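Local coordinates for 3-oxoacyl-[acyl-carrier-protein] synthase (Arabidopsis thaliana, PDB 2IX4) that catalyses the condensation steps of mitochondrial fatty acid synthesis, adding two carbons from malonyl-ACP to a growing acyl chain, at the interface of chains A and B. Coordinates in Å, arbitrary orientation; residue numbers count along the deposited sequence, not the author numbering. Chains: chain A/B, 3-oxoacyl-[acyl-carrier-protein] synthase.

The interface of chains A and B. Residues chain A 84, 148, 151, 157, 160-161, 164; chain B 285-287, 419-420.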
ATOM      1  N   ALA A  84     -17.686  10.236  -2.549  1.00 29.86           N
ATOM      2  CA  ALA A  84     -16.364   9.644  -2.773  1.00 29.68           C
ATOM      3  C   ALA A  84     -15.821   8.916  -1.543  1.00 29.51           C
ATOM      4  O   ALA A  84     -14.723   8.354  -1.583  1.00 29.63           O
ATOM      5  CB  ALA A  84     -15.380  10.715  -3.238  1.00 29.79           C
ATOM      6  N   PHE A 148     -17.312   8.547  -9.258  1.00 24.98           N
ATOM      7  CA  PHE A 148     -16.549   8.422  -8.016  1.00 25.08           C
ATOM      8  C   PHE A 148     -16.136   6.984  -7.706  1.00 24.85           C
ATOM      9  O   PHE A 148     -15.574   6.721  -6.643  1.00 24.81           O
ATOM     10  CB  PHE A 148     -17.346   8.987  -6.835  1.00 25.22           C
ATOM     11  CG  PHE A 148     -17.738  10.428  -6.995  1.00 26.08           C
ATOM     12  CD1 PHE A 148     -19.052  10.773  -7.290  1.00 26.65           C
ATOM     13  CD2 PHE A 148     -16.795  11.442  -6.849  1.00 27.22           C
ATOM     14  CE1 PHE A 148     -19.422  12.104  -7.440  1.00 27.24           C
ATOM     15  CE2 PHE A 148     -17.157  12.777  -6.996  1.00 27.65           C
ATOM     16  CZ  PHE A 148     -18.475  13.107  -7.291  1.00 27.75           C
ATOM     17  N   PRO A 151     -12.043   6.623  -7.343  1.00 25.18           N
ATOM     18  CA  PRO A 151     -11.558   7.272  -6.118  1.00 25.49           C
ATOM     19  C   PRO A 151     -11.950   6.576  -4.809  1.00 25.79           C
ATOM     20  O   PRO A 151     -11.182   6.621  -3.852  1.00 25.98           O
ATOM     21  CB  PRO A 151     -12.198   8.663  -6.181  1.00 25.60           C
ATOM     22  CG  PRO A 151     -12.444   8.899  -7.612  1.00 25.37           C
ATOM     23  CD  PRO A 151     -12.797   7.569  -8.188  1.00 25.20           C
ATOM     24  N   MET A 157      -6.604   6.140  -0.306  1.00 24.11           N
ATOM     25  CA  MET A 157      -7.459   7.327  -0.263  1.00 24.26           C
ATOM     26  C   MET A 157      -7.785   7.868   1.131  1.00 24.05           C
ATOM     27  O   MET A 157      -8.181   9.030   1.261  1.00 24.20           O
ATOM     28  CB  MET A 157      -8.721   7.129  -1.108  1.00 24.41           C
ATOM     29  CG  MET A 157      -8.453   7.157  -2.616  1.00 24.94           C
ATOM     30  SD  MET A 157      -7.608   8.643  -3.224  1.00 26.61           S
ATOM     31  CE  MET A 157      -8.874   9.885  -2.972  1.00 26.03           C
ATOM     32  N   GLY A 160      -5.378  10.534   1.629  1.00 22.45           N
ATOM     33  CA  GLY A 160      -5.790  11.651   0.786  1.00 21.96           C
ATOM     34  C   GLY A 160      -6.857  12.512   1.436  1.00 21.82           C
ATOM     35  O   GLY A 160      -6.738  13.740   1.465  1.00 21.57           O
ATOM     36  N   HIS A 161      -7.893  11.867   1.969  1.00 21.63           N
ATOM     37  CA  HIS A 161      -9.011  12.580   2.598  1.00 21.81           C
ATOM     38  C   HIS A 161      -8.627  13.255   3.913  1.00 21.76           C
ATOM     39  O   HIS A 161      -9.120  14.341   4.218  1.00 21.85           O
ATOM     40  CB  HIS A 161     -10.196  11.640   2.805  1.00 21.90           C
ATOM     41  CG  HIS A 161     -10.930  11.319   1.542  1.00 22.07           C
ATOM     42  ND1 HIS A 161     -12.102  11.950   1.184  1.00 22.39           N
ATOM     43  CD2 HIS A 161     -10.655  10.443   0.548  1.00 21.22           C
ATOM     44  CE1 HIS A 161     -12.521  11.468   0.028  1.00 22.47           C
ATOM     45  NE2 HIS A 161     -11.660  10.554  -0.381  1.00 21.69           N
ATOM     46  N   MET A 164      -6.331  16.334   2.988  1.00 23.20           N
ATOM     47  CA  MET A 164      -7.223  17.366   2.447  1.00 23.42           C
ATOM     48  C   MET A 164      -8.002  18.109   3.528  1.00 22.93           C
ATOM     49  O   MET A 164      -8.122  19.335   3.480  1.00 22.91           O
ATOM     50  CB  MET A 164      -8.221  16.755   1.464  1.00 23.86           C
ATOM     51  CG  MET A 164      -7.709  16.567   0.047  1.00 25.77           C
ATOM     52  SD  MET A 164      -8.940  15.756  -1.007  1.00 30.40           S
ATOM     53  CE  MET A 164     -10.265  16.963  -0.992  1.00 27.88           C
TER
ATOM     54  N   HIS B 285      -7.775  18.187  -3.787  1.00 24.85           N
ATOM     55  CA  HIS B 285      -8.879  17.541  -4.490  1.00 25.38           C
ATOM     56  C   HIS B 285      -8.535  16.068  -4.686  1.00 25.83           C
ATOM     57  O   HIS B 285      -7.362  15.706  -4.811  1.00 25.52           O
ATOM     58  CB  HIS B 285      -9.112  18.236  -5.838  1.00 25.52           C
ATOM     59  CG  HIS B 285     -10.360  17.806  -6.547  1.00 25.99           C
ATOM     60  ND1 HIS B 285     -10.404  16.708  -7.379  1.00 26.29           N
ATOM     61  CD2 HIS B 285     -11.604  18.343  -6.567  1.00 26.44           C
ATOM     62  CE1 HIS B 285     -11.623  16.578  -7.871  1.00 26.19           C
ATOM     63  NE2 HIS B 285     -12.371  17.559  -7.395  1.00 26.76           N
ATOM     64  N   ILE B 286      -9.561  15.223  -4.709  1.00 26.43           N
ATOM     65  CA  ILE B 286      -9.368  13.773  -4.783  1.00 27.04           C
ATOM     66  C   ILE B 286      -8.678  13.297  -6.067  1.00 27.42           C
ATOM     67  O   ILE B 286      -8.007  12.262  -6.058  1.00 27.69           O
ATOM     68  CB  ILE B 286     -10.698  12.996  -4.554  1.00 27.20           C
ATOM     69  CG1 ILE B 286     -11.761  13.392  -5.591  1.00 27.39           C
ATOM     70  CG2 ILE B 286     -11.210  13.216  -3.130  1.00 27.21           C
ATOM     71  CD1 ILE B 286     -12.945  12.434  -5.674  1.00 27.87           C
ATOM     72  N   THR B 287      -8.828  14.057  -7.155  1.00 27.86           N
ATOM     73  CA  THR B 287      -8.287  13.665  -8.467  1.00 28.30           C
ATOM     74  C   THR B 287      -7.527  14.777  -9.208  1.00 28.56           C
ATOM     75  O   THR B 287      -6.641  14.489 -10.018  1.00 28.84           O
ATOM     76  CB  THR B 287      -9.396  13.109  -9.406  1.00 28.26           C
ATOM     77  OG1 THR B 287     -10.454  14.067  -9.526  1.00 28.57           O
ATOM     78  CG2 THR B 287      -9.963  11.795  -8.873  1.00 28.20           C
ATOM     79  N   PHE B 419      -3.849   9.989  -7.317  1.00 23.12           N
ATOM     80  CA  PHE B 419      -5.131  10.407  -6.748  1.00 23.16           C
ATOM     81  C   PHE B 419      -4.993  10.553  -5.237  1.00 22.93           C
ATOM     82  O   PHE B 419      -4.247   9.806  -4.597  1.00 23.01           O
ATOM     83  CB  PHE B 419      -6.222   9.378  -7.072  1.00 23.41           C
ATOM     84  CG  PHE B 419      -6.765   9.463  -8.483  1.00 24.33           C
ATOM     85  CD1 PHE B 419      -7.887   8.714  -8.844  1.00 24.98           C
ATOM     86  CD2 PHE B 419      -6.179  10.289  -9.445  1.00 24.95           C
ATOM     87  CE1 PHE B 419      -8.409   8.772 -10.142  1.00 25.35           C
ATOM     88  CE2 PHE B 419      -6.695  10.357 -10.744  1.00 25.78           C
ATOM     89  CZ  PHE B 419      -7.814   9.597 -11.092  1.00 25.49           C
ATOM     90  N   GLY B 420      -5.705  11.519  -4.671  1.00 22.58           N
ATOM     91  CA  GLY B 420      -5.571  11.828  -3.254  1.00 22.43           C
ATOM     92  C   GLY B 420      -4.511  12.882  -2.998  1.00 22.33           C
ATOM     93  O   GLY B 420      -4.231  13.221  -1.846  1.00 22.42           O
TER
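B:Ile286 reaches into chain A with CG1 set between its own backbone N and carbonyl carbon (chi1 59°) and the chain then extended, which sends CD1 among A:Ala84, A:Phe148 and A:Pro151 while CG2 points to A:His161. The CD1 methyl lies 3.8 Å from CB of A:Ala84, whose small size lets the tip come close. CB of A:Pro151 meets the same methyl at 3.9 Å, a rigid ring crossed at about a right angle, and CD2 of A:Phe148 adds an aromatic carbon beside it. CG2 sits 3.8 Å from CE1 of A:His161, coming from one face of the imidazole just outside its CE1–NE2 edge, the two side chains crossing at a slant. A branched aliphatic residue suits this place because its arms fill two directions at once.

Two methionines, flexible and polarisable, flank it. A:Met157, bent at chi2 and chi3, turns CE to within 3.9 Å of CB of B:Ile286. Its SD lies 3.7 Å from N of B:Gly420. A:Met164 SD lies 3.7 Å from B:His285 C. Glycines A:Gly160 and B:Gly420 let the backbones approach, A:Gly160 CA 3.4 Å from B:Gly420 O. No hydrogen bond crosses this patch, which appears to rely on shape and apolar burial.

Helices 149-153 and 157-166 of chain A, with loop residues A:Ala84 and A:Phe148, receive two loops of chain B in the homodimer, a contact repeated by the two-fold and centred about 23 Å from active-site A:Cys179.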